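Long-range contacts in 2OG-Fe dioxygenase family protein (Methylibium petroleiphilum, PDB 3PL0), which probably acts as an iron-dependent dioxygenase of the cupin superfamily, built on a double-stranded beta-helix and related to BsmA, a protein linked to biofilm formation: residues F73-Q78 and W142-H147; A174-G179 and W207-L212; G186-F191 and V199-E204. All coordinates share one frame; numbering follows the deposited sequence.

Interaction 1 of 3, residues F73-Q78 and W142-H147; sequences FMQTLQ and WYIEAH
Strand 65-77 extends the large curled sheet of the double-stranded beta-helix domain by pairing antiparallel with strand 141-152, and each face of the pair carries its own set of side chains. F73, Q75, W142 and I144 share the face packed against helix 118-134, while M74 and Y143 stand together on the reverse. F73 pairs with I144 and Q75 with W142 through reciprocal backbone hydrogen bonds; the straightest runs from I144 N to F73 O (3.0 Å, 173° at the hydrogen), although this donor sits above the carbonyl plane. Between them lies the non-hydrogen-bonded pair M74 and Y143, where M74 CA approaches W142 O in a CA-H...O contact.

M74, present as selenomethionine, runs alongside Y143. Its CG is anti to the backbone N, and the chain stays extended until it turns at chi3 (69°). CG lies over one face of the phenol ring, whereas SE approaches obliquely, 3.5 Å from Y143 CE2, in a Met-aromatic contact. The ring is also met edge-to-face by F250.

On the opposite face, that of F73, Q75, W142 and I144, F73 CG is anti to its carbonyl carbon, and the ring presents its edge to A146, with CE1 4.1 Å from A146 CB. I144 sends CD1 obliquely across the root of Q75, 3.9 Å from Q75 CB. The Q75 chain is fully extended and lies side by side with W142, both pointing toward helix 118-134. There Q75 NE2 bonds to V125 O and W142 NE1 to G128 O, so backbone carbonyls about one turn apart on the helix take these two N-H groups. The Q75 amide is turned 45° from the indole plane; its buried OE1 has no hydrogen-bonding partner in the model and rests at the indole edge, 3.6 Å from W142 CD1.

Interaction 2 of 3, residues A174-G179 and W207-L212; sequences AVVFIG and WTVLLL
The strand A174-G179 runs almost exactly antiparallel to V209-L212, at 171° between the short axes, and backbone hydrogen bonds continue back to T208 and W207. V175 and L210 exchange both backbone bonds, V175 N reaching L210 O at 2.8 Å. Beyond them F177 N takes T208 O (2.8 Å) and W207 N takes F177 O (2.7 Å), each donor lying nearly along the C=O axis of its acceptor. W207 itself has a positive phi (72°), and the chain turns into the strand from there.

A174, V176, V209 and L211 line one face. V176 and V209 stand side by side, pointing the same way, V176 CG2 lying 4.0 Å from V209 CG2. A174, with only a methyl group, leaves its CB to be met by L211 CD2 at 3.8 Å, and both residues continue the apolar layer onto L127 of helix 118-134.

This is one of the antiparallel pairings of the cupin double-stranded beta-helix, with strand 172-181 flanked on its other edge by strand 237-246. Against that edge, I178 and G179 both face D239 in a classic beta bulge.

The W207 indole reaches back to V176 and I178, its CG anti to the carbonyl carbon. Both aliphatic chains cross it obliquely and converge on its six-membered ring: V176 CG1 comes within 3.7 Å of W207 CE3, while the tip of I178 presses closer, CD1 standing 3.4 Å from W207 CZ3. NE1 is hydrogen-bonded to D44 OD1, and F43 also meets the W207 ring. On the reverse face of the sheet V175 lies beside L210, and F177, with CG anti to its backbone N, carries its ring away from W207-L212; G179 N sits over the centre of one face of this ring.

Interaction 3 of 3, residues G186-F191 and V199-E204; sequences GETRVF and VRFTLE
In the beta hairpin formed by strands 183-192 and 198-201, the carboxylate of E187 is shared by two arginines. The E187 chain is extended, with CG anti to the backbone N. Its OE2 receives R200 NH1 from the opposite strand on the syn lone pair (2.8 Å), and its OE1 receives R189 NE, from two residues along its own segment, on the anti lone pair (2.8 Å, 169°). R200 reaches over with CG in the crowded position between N and carbonyl carbon, its extended chain crossing E187 obliquely; carboxylate and guanidinium planes are 69° apart. The two guanidiniums lie on the same side of the sheet, and the shared carboxylate probably offsets their like charges.

The other face is mostly apolar. T188 and F201 lie side by side, with T188 CB over one face of the phenyl ring, 4.1 Å from the F201 ring centroid, in a CH-pi contact. V190 adds CG2 obliquely to the same ring, and its CB meets V199 CG2 at 3.9 Å. Reciprocal backbone bonds of T188 with F201 and V190 with V199 set this register.

Farther out, R189 NH1 forms a salt bridge with E220 of strand 217-226, and L210 packs against T188, V190 and F201. Beyond the regular pairing, water molecules bridge the diverging chains. One joins E187 OE2 to T202 OG1; another donates to both G186 O and L203 O. A third donates to G186 O (2.7 Å), accepts from L203 N, and is hydrogen-bonded to T188 OG1 (2.8 Å).

The three contacts follow one another across the fold. Interactions 1 and 2 belong to the same curled antiparallel sheet without touching: their centres are about 17 Å apart and their nearest atoms about 7 Å. Strand 237-246 spans the gap, pairing with 141-152 on one edge and 172-181 on the other, while helix 118-134 packs against both. The hairpin of interaction 3 lies, in sequence, between the two strands of interaction 2 and folds back on them, with centres about 11 Å apart; L210 CD2 rests 3.7 Å from T188 CG2, and F177 CE2 lies 3.3 Å from E204 O. Interactions 1 and 3, about 26 Å apart between centres, fall on opposite sides of the chain's centre.

Interaction 1 of 3, residues F73-Q78 and W142-H147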
# COMPACT_ATOMS: atom_id res chain seq x y z
N PHE A 73 -11.64 -7.43 1.51
CA PHE A 73 -11.61 -8.62 2.27
C PHE A 73 -11.96 -8.31 3.70
O PHE A 73 -11.92 -7.15 4.12
CB PHE A 73 -10.20 -9.23 2.21
CG PHE A 73 -9.67 -9.39 0.83
CD1 PHE A 73 -9.10 -8.30 0.16
CD2 PHE A 73 -9.73 -10.61 0.17
CE1 PHE A 73 -8.62 -8.43 -1.13
CE2 PHE A 73 -9.25 -10.74 -1.13
CZ PHE A 73 -8.69 -9.63 -1.78
N MSE A 74 -12.31 -9.38 4.42
CA MSE A 74 -12.44 -9.33 5.88
C MSE A 74 -11.62 -10.45 6.48
O MSE A 74 -11.68 -11.63 6.05
CB MSE A 74 -13.91 -9.41 6.34
CG MSE A 74 -14.14 -9.07 7.84
SE MSE A 74 -16.06 -8.87 8.28
CE MSE A 74 -16.57 -10.76 8.06
N GLN A 75 -10.82 -10.06 7.46
CA GLN A 75 -9.99 -10.96 8.18
C GLN A 75 -10.55 -11.07 9.57
O GLN A 75 -10.79 -10.06 10.21
CB GLN A 75 -8.58 -10.45 8.27
CG GLN A 75 -7.66 -11.39 9.06
CD GLN A 75 -6.22 -10.90 9.14
OE1 GLN A 75 -5.95 -9.75 8.88
NE2 GLN A 75 -5.30 -11.78 9.54
N THR A 76 -10.77 -12.30 10.01
CA THR A 76 -11.08 -12.59 11.40
C THR A 76 -9.82 -13.13 12.08
O THR A 76 -9.14 -13.99 11.55
CB THR A 76 -12.26 -13.59 11.50
OG1 THR A 76 -13.33 -13.13 10.65
CG2 THR A 76 -12.77 -13.75 12.95
N LEU A 77 -9.51 -12.61 13.25
CA LEU A 77 -8.28 -13.00 13.94
C LEU A 77 -8.32 -14.28 14.77
O LEU A 77 -7.34 -15.02 14.77
CB LEU A 77 -7.82 -11.83 14.81
CG LEU A 77 -7.33 -10.68 13.92
CD1 LEU A 77 -7.26 -9.44 14.74
CD2 LEU A 77 -5.96 -11.02 13.30
N GLN A 78 -9.42 -14.53 15.49
CA GLN A 78 -9.55 -15.73 16.31
C GLN A 78 -10.99 -16.21 16.22
O GLN A 78 -11.89 -15.52 16.67
CB GLN A 78 -9.16 -15.48 17.78
CG GLN A 78 -7.66 -15.24 18.03
CD GLN A 78 -6.78 -16.43 17.67
OE1 GLN A 78 -7.25 -17.42 17.12
NE2 GLN A 78 -5.50 -16.32 17.98
N TRP A 142 -10.57 -7.21 10.79
CA TRP A 142 -10.09 -6.16 9.93
C TRP A 142 -10.87 -6.11 8.62
O TRP A 142 -11.15 -7.13 7.99
CB TRP A 142 -8.59 -6.39 9.55
CG TRP A 142 -7.56 -6.15 10.63
CD1 TRP A 142 -6.63 -7.05 11.09
CD2 TRP A 142 -7.32 -4.94 11.32
NE1 TRP A 142 -5.84 -6.46 12.04
CE2 TRP A 142 -6.25 -5.17 12.22
CE3 TRP A 142 -7.93 -3.68 11.31
CZ2 TRP A 142 -5.74 -4.17 13.05
CZ3 TRP A 142 -7.43 -2.69 12.14
CH2 TRP A 142 -6.35 -2.94 13.00
N TYR A 143 -11.17 -4.90 8.19
CA TYR A 143 -11.71 -4.62 6.88
C TYR A 143 -10.57 -4.08 6.04
O TYR A 143 -10.01 -3.00 6.34
CB TYR A 143 -12.84 -3.60 6.98
CG TYR A 143 -13.95 -4.13 7.85
CD1 TYR A 143 -13.88 -4.03 9.22
CD2 TYR A 143 -15.03 -4.83 7.29
CE1 TYR A 143 -14.91 -4.57 10.05
CE2 TYR A 143 -16.03 -5.35 8.08
CZ TYR A 143 -15.96 -5.22 9.45
OH TYR A 143 -16.95 -5.74 10.24
N ILE A 144 -10.23 -4.85 5.02
CA ILE A 144 -9.01 -4.69 4.21
C ILE A 144 -9.40 -4.28 2.79
O ILE A 144 -10.20 -4.97 2.13
CB ILE A 144 -8.21 -6.04 4.13
CG1 ILE A 144 -7.90 -6.54 5.54
CG2 ILE A 144 -6.95 -5.91 3.25
CD1 ILE A 144 -7.24 -7.91 5.58
N GLU A 145 -8.80 -3.22 2.29
CA GLU A 145 -8.86 -2.92 0.86
C GLU A 145 -7.48 -3.12 0.22
O GLU A 145 -6.46 -2.84 0.84
CB GLU A 145 -9.36 -1.50 0.62
CG GLU A 145 -10.73 -1.21 1.27
CD GLU A 145 -11.40 0.10 0.82
OE1 GLU A 145 -11.47 0.37 -0.41
OE2 GLU A 145 -11.91 0.84 1.70
N ALA A 146 -7.46 -3.67 -0.99
CA ALA A 146 -6.23 -3.88 -1.73
C ALA A 146 -6.26 -3.02 -2.98
O ALA A 146 -7.22 -3.09 -3.74
CB ALA A 146 -6.09 -5.32 -2.09
N HIS A 147 -5.21 -2.24 -3.21
CA HIS A 147 -5.11 -1.40 -4.40
C HIS A 147 -3.77 -1.63 -5.11
O HIS A 147 -2.77 -0.95 -4.79
CB HIS A 147 -5.17 0.05 -3.98
CG HIS A 147 -6.40 0.44 -3.23
ND1 HIS A 147 -7.47 1.02 -3.85
CD2 HIS A 147 -6.72 0.37 -1.91
CE1 HIS A 147 -8.41 1.28 -2.96
NE2 HIS A 147 -7.98 0.89 -1.77

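Interaction 2 of 3, residues A174-G179 and W207-L212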
# COMPACT_ATOMS: atom_id res chain seq x y z
N ALA A 174 -0.12 -0.92 4.63
CA ALA A 174 1.11 -1.51 4.11
C ALA A 174 1.25 -1.10 2.68
O ALA A 174 0.34 -1.32 1.87
CB ALA A 174 1.09 -3.03 4.17
N VAL A 175 2.38 -0.50 2.35
CA VAL A 175 2.76 -0.24 0.96
C VAL A 175 3.82 -1.27 0.55
O VAL A 175 4.95 -1.27 1.08
CB VAL A 175 3.35 1.15 0.78
CG1 VAL A 175 3.73 1.38 -0.71
CG2 VAL A 175 2.36 2.23 1.27
N VAL A 176 3.49 -2.14 -0.39
CA VAL A 176 4.39 -3.21 -0.82
C VAL A 176 5.01 -2.71 -2.13
O VAL A 176 4.28 -2.32 -3.05
CB VAL A 176 3.67 -4.52 -1.09
CG1 VAL A 176 4.68 -5.59 -1.53
CG2 VAL A 176 2.88 -4.94 0.13
N PHE A 177 6.34 -2.66 -2.20
CA PHE A 177 7.01 -2.29 -3.45
C PHE A 177 7.08 -3.50 -4.33
O PHE A 177 7.60 -4.55 -3.91
CB PHE A 177 8.41 -1.76 -3.21
CG PHE A 177 9.13 -1.41 -4.46
CD1 PHE A 177 8.78 -0.27 -5.17
CD2 PHE A 177 10.17 -2.20 -4.92
CE1 PHE A 177 9.41 0.06 -6.35
CE2 PHE A 177 10.82 -1.88 -6.10
CZ PHE A 177 10.44 -0.76 -6.82
N ILE A 178 6.52 -3.40 -5.54
CA ILE A 178 6.39 -4.56 -6.41
C ILE A 178 7.50 -4.54 -7.48
O ILE A 178 8.11 -5.56 -7.73
CB ILE A 178 5.04 -4.56 -7.05
CG1 ILE A 178 3.96 -4.70 -5.94
CG2 ILE A 178 4.91 -5.61 -8.16
CD1 ILE A 178 3.91 -6.09 -5.27
N GLY A 179 7.74 -3.39 -8.07
CA GLY A 179 8.88 -3.22 -8.96
C GLY A 179 8.91 -1.87 -9.61
O GLY A 179 7.99 -1.06 -9.43
N TRP A 207 9.18 -6.62 -3.05
CA TRP A 207 8.71 -7.20 -1.80
C TRP A 207 9.33 -6.53 -0.58
O TRP A 207 9.26 -7.08 0.51
CB TRP A 207 8.89 -8.74 -1.77
CG TRP A 207 8.36 -9.29 -3.02
CD1 TRP A 207 9.07 -9.88 -4.02
CD2 TRP A 207 7.03 -9.22 -3.46
NE1 TRP A 207 8.25 -10.21 -5.04
CE2 TRP A 207 6.98 -9.82 -4.73
CE3 TRP A 207 5.83 -8.79 -2.89
CZ2 TRP A 207 5.82 -9.94 -5.43
CZ3 TRP A 207 4.69 -8.92 -3.59
CH2 TRP A 207 4.67 -9.48 -4.84
N THR A 208 9.89 -5.33 -0.76
CA THR A 208 10.13 -4.48 0.37
C THR A 208 8.76 -3.91 0.78
O THR A 208 7.99 -3.48 -0.08
CB THR A 208 11.13 -3.33 0.08
OG1 THR A 208 12.36 -3.87 -0.45
CG2 THR A 208 11.41 -2.54 1.39
N VAL A 209 8.47 -3.95 2.08
CA VAL A 209 7.19 -3.45 2.61
C VAL A 209 7.32 -2.32 3.65
O VAL A 209 8.05 -2.41 4.61
CB VAL A 209 6.36 -4.59 3.16
CG1 VAL A 209 4.99 -4.08 3.52
CG2 VAL A 209 6.29 -5.69 2.10
N LEU A 210 6.56 -1.24 3.44
CA LEU A 210 6.47 -0.16 4.38
C LEU A 210 5.18 -0.36 5.16
O LEU A 210 4.10 -0.30 4.58
CB LEU A 210 6.43 1.19 3.65
CG LEU A 210 6.12 2.46 4.46
CD1 LEU A 210 7.19 2.66 5.51
CD2 LEU A 210 6.03 3.67 3.51
N LEU A 211 5.32 -0.53 6.47
CA LEU A 211 4.21 -0.62 7.41
C LEU A 211 4.00 0.74 8.05
O LEU A 211 4.99 1.38 8.47
CB LEU A 211 4.48 -1.67 8.49
CG LEU A 211 4.77 -3.11 7.97
CD1 LEU A 211 5.00 -4.13 9.09
CD2 LEU A 211 3.65 -3.60 6.97
N LEU A 212 2.75 1.21 8.10
CA LEU A 212 2.39 2.54 8.62
C LEU A 212 1.23 2.44 9.64
O LEU A 212 0.24 1.76 9.41
CB LEU A 212 1.91 3.47 7.49
CG LEU A 212 2.84 3.73 6.31
CD1 LEU A 212 2.06 4.34 5.13
CD2 LEU A 212 4.01 4.66 6.71

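Interaction 3 of 3, residues G186-F191 and V199-E204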
# COMPACT_ATOMS: atom_id res chain seq x y z
N GLY A 186 10.20 8.77 -7.30
CA GLY A 186 9.43 7.81 -6.53
C GLY A 186 10.06 7.51 -5.18
O GLY A 186 10.11 6.38 -4.75
N GLU A 187 10.60 8.54 -4.55
CA GLU A 187 11.16 8.42 -3.23
C GLU A 187 10.02 8.52 -2.25
O GLU A 187 9.17 9.39 -2.39
CB GLU A 187 12.09 9.60 -3.02
CG GLU A 187 12.70 9.66 -1.67
CD GLU A 187 13.63 10.85 -1.57
OE1 GLU A 187 13.13 12.01 -1.50
OE2 GLU A 187 14.86 10.59 -1.58
N THR A 188 9.99 7.66 -1.26
CA THR A 188 8.97 7.71 -0.20
C THR A 188 9.42 8.68 0.87
O THR A 188 10.61 8.73 1.21
CB THR A 188 8.82 6.34 0.50
OG1 THR A 188 8.55 5.35 -0.50
CG2 THR A 188 7.68 6.35 1.56
N ARG A 189 8.48 9.44 1.41
CA ARG A 189 8.70 10.13 2.69
C ARG A 189 7.64 9.76 3.72
O ARG A 189 6.44 9.65 3.38
CB ARG A 189 8.66 11.63 2.48
CG ARG A 189 9.88 12.19 1.81
CD ARG A 189 9.76 12.26 0.32
NE ARG A 189 10.80 13.09 -0.29
CZ ARG A 189 10.70 14.40 -0.45
NH1 ARG A 189 9.60 15.03 -0.06
NH2 ARG A 189 11.66 15.10 -1.01
N VAL A 190 8.07 9.58 4.97
CA VAL A 190 7.19 9.32 6.11
C VAL A 190 7.47 10.40 7.16
O VAL A 190 8.64 10.69 7.42
CB VAL A 190 7.43 7.94 6.67
CG1 VAL A 190 6.44 7.67 7.86
CG2 VAL A 190 7.20 6.93 5.57
N PHE A 191 6.41 11.05 7.67
CA PHE A 191 6.57 12.05 8.69
C PHE A 191 5.75 11.70 9.92
O PHE A 191 4.63 11.23 9.79
CB PHE A 191 6.08 13.40 8.19
CG PHE A 191 6.79 13.89 6.97
CD1 PHE A 191 7.93 14.66 7.08
CD2 PHE A 191 6.28 13.62 5.71
CE1 PHE A 191 8.59 15.13 5.95
CE2 PHE A 191 6.93 14.07 4.56
CZ PHE A 191 8.09 14.84 4.68
N VAL A 199 11.49 11.12 7.40
CA VAL A 199 12.49 10.35 6.66
C VAL A 199 12.18 10.24 5.16
O VAL A 199 11.02 10.30 4.77
CB VAL A 199 12.66 8.95 7.26
CG1 VAL A 199 13.23 9.06 8.70
CG2 VAL A 199 11.33 8.17 7.22
N ARG A 200 13.22 10.15 4.34
CA ARG A 200 13.12 9.86 2.92
C ARG A 200 13.92 8.63 2.56
O ARG A 200 15.00 8.40 3.08
CB ARG A 200 13.62 11.00 2.04
CG ARG A 200 15.12 11.31 2.10
CD ARG A 200 15.38 12.52 1.27
NE ARG A 200 16.79 12.84 1.25
CZ ARG A 200 17.59 12.67 0.20
NH1 ARG A 200 17.11 12.20 -0.95
NH2 ARG A 200 18.89 12.98 0.30
N PHE A 201 13.35 7.78 1.72
CA PHE A 201 14.06 6.61 1.26
C PHE A 201 13.38 6.12 -0.02
O PHE A 201 12.21 6.38 -0.24
CB PHE A 201 14.05 5.52 2.34
CG PHE A 201 12.69 5.19 2.85
CD1 PHE A 201 12.16 5.87 3.93
CD2 PHE A 201 11.93 4.20 2.26
CE1 PHE A 201 10.89 5.58 4.38
CE2 PHE A 201 10.69 3.88 2.71
CZ PHE A 201 10.14 4.58 3.75
N THR A 202 14.11 5.42 -0.87
CA THR A 202 13.56 4.94 -2.12
C THR A 202 13.45 3.44 -2.05
O THR A 202 14.45 2.75 -1.86
CB THR A 202 14.44 5.34 -3.30
OG1 THR A 202 14.52 6.76 -3.35
CG2 THR A 202 13.85 4.82 -4.59
N LEU A 203 12.23 2.94 -2.22
CA LEU A 203 12.01 1.50 -2.31
C LEU A 203 12.52 1.02 -3.66
O LEU A 203 12.13 1.55 -4.69
CB LEU A 203 10.52 1.17 -2.12
CG LEU A 203 9.92 1.57 -0.76
CD1 LEU A 203 8.39 1.58 -0.80
CD2 LEU A 203 10.42 0.74 0.37
N GLU A 204 13.38 0.01 -3.63
CA GLU A 204 14.04 -0.51 -4.82
C GLU A 204 13.99 -2.03 -4.98
O GLU A 204 14.08 -2.50 -6.11
CB GLU A 204 15.51 -0.07 -4.84
CG GLU A 204 15.67 1.45 -4.90
CD GLU A 204 17.13 1.93 -5.01
OE1 GLU A 204 18.02 1.29 -4.40
OE2 GLU A 204 17.37 2.97 -5.68
O HOH W 1 10.56 3.48 -5.60
O HOH W 2 9.97 4.57 -2.77
O HOH W 3 15.96 8.17 -1.53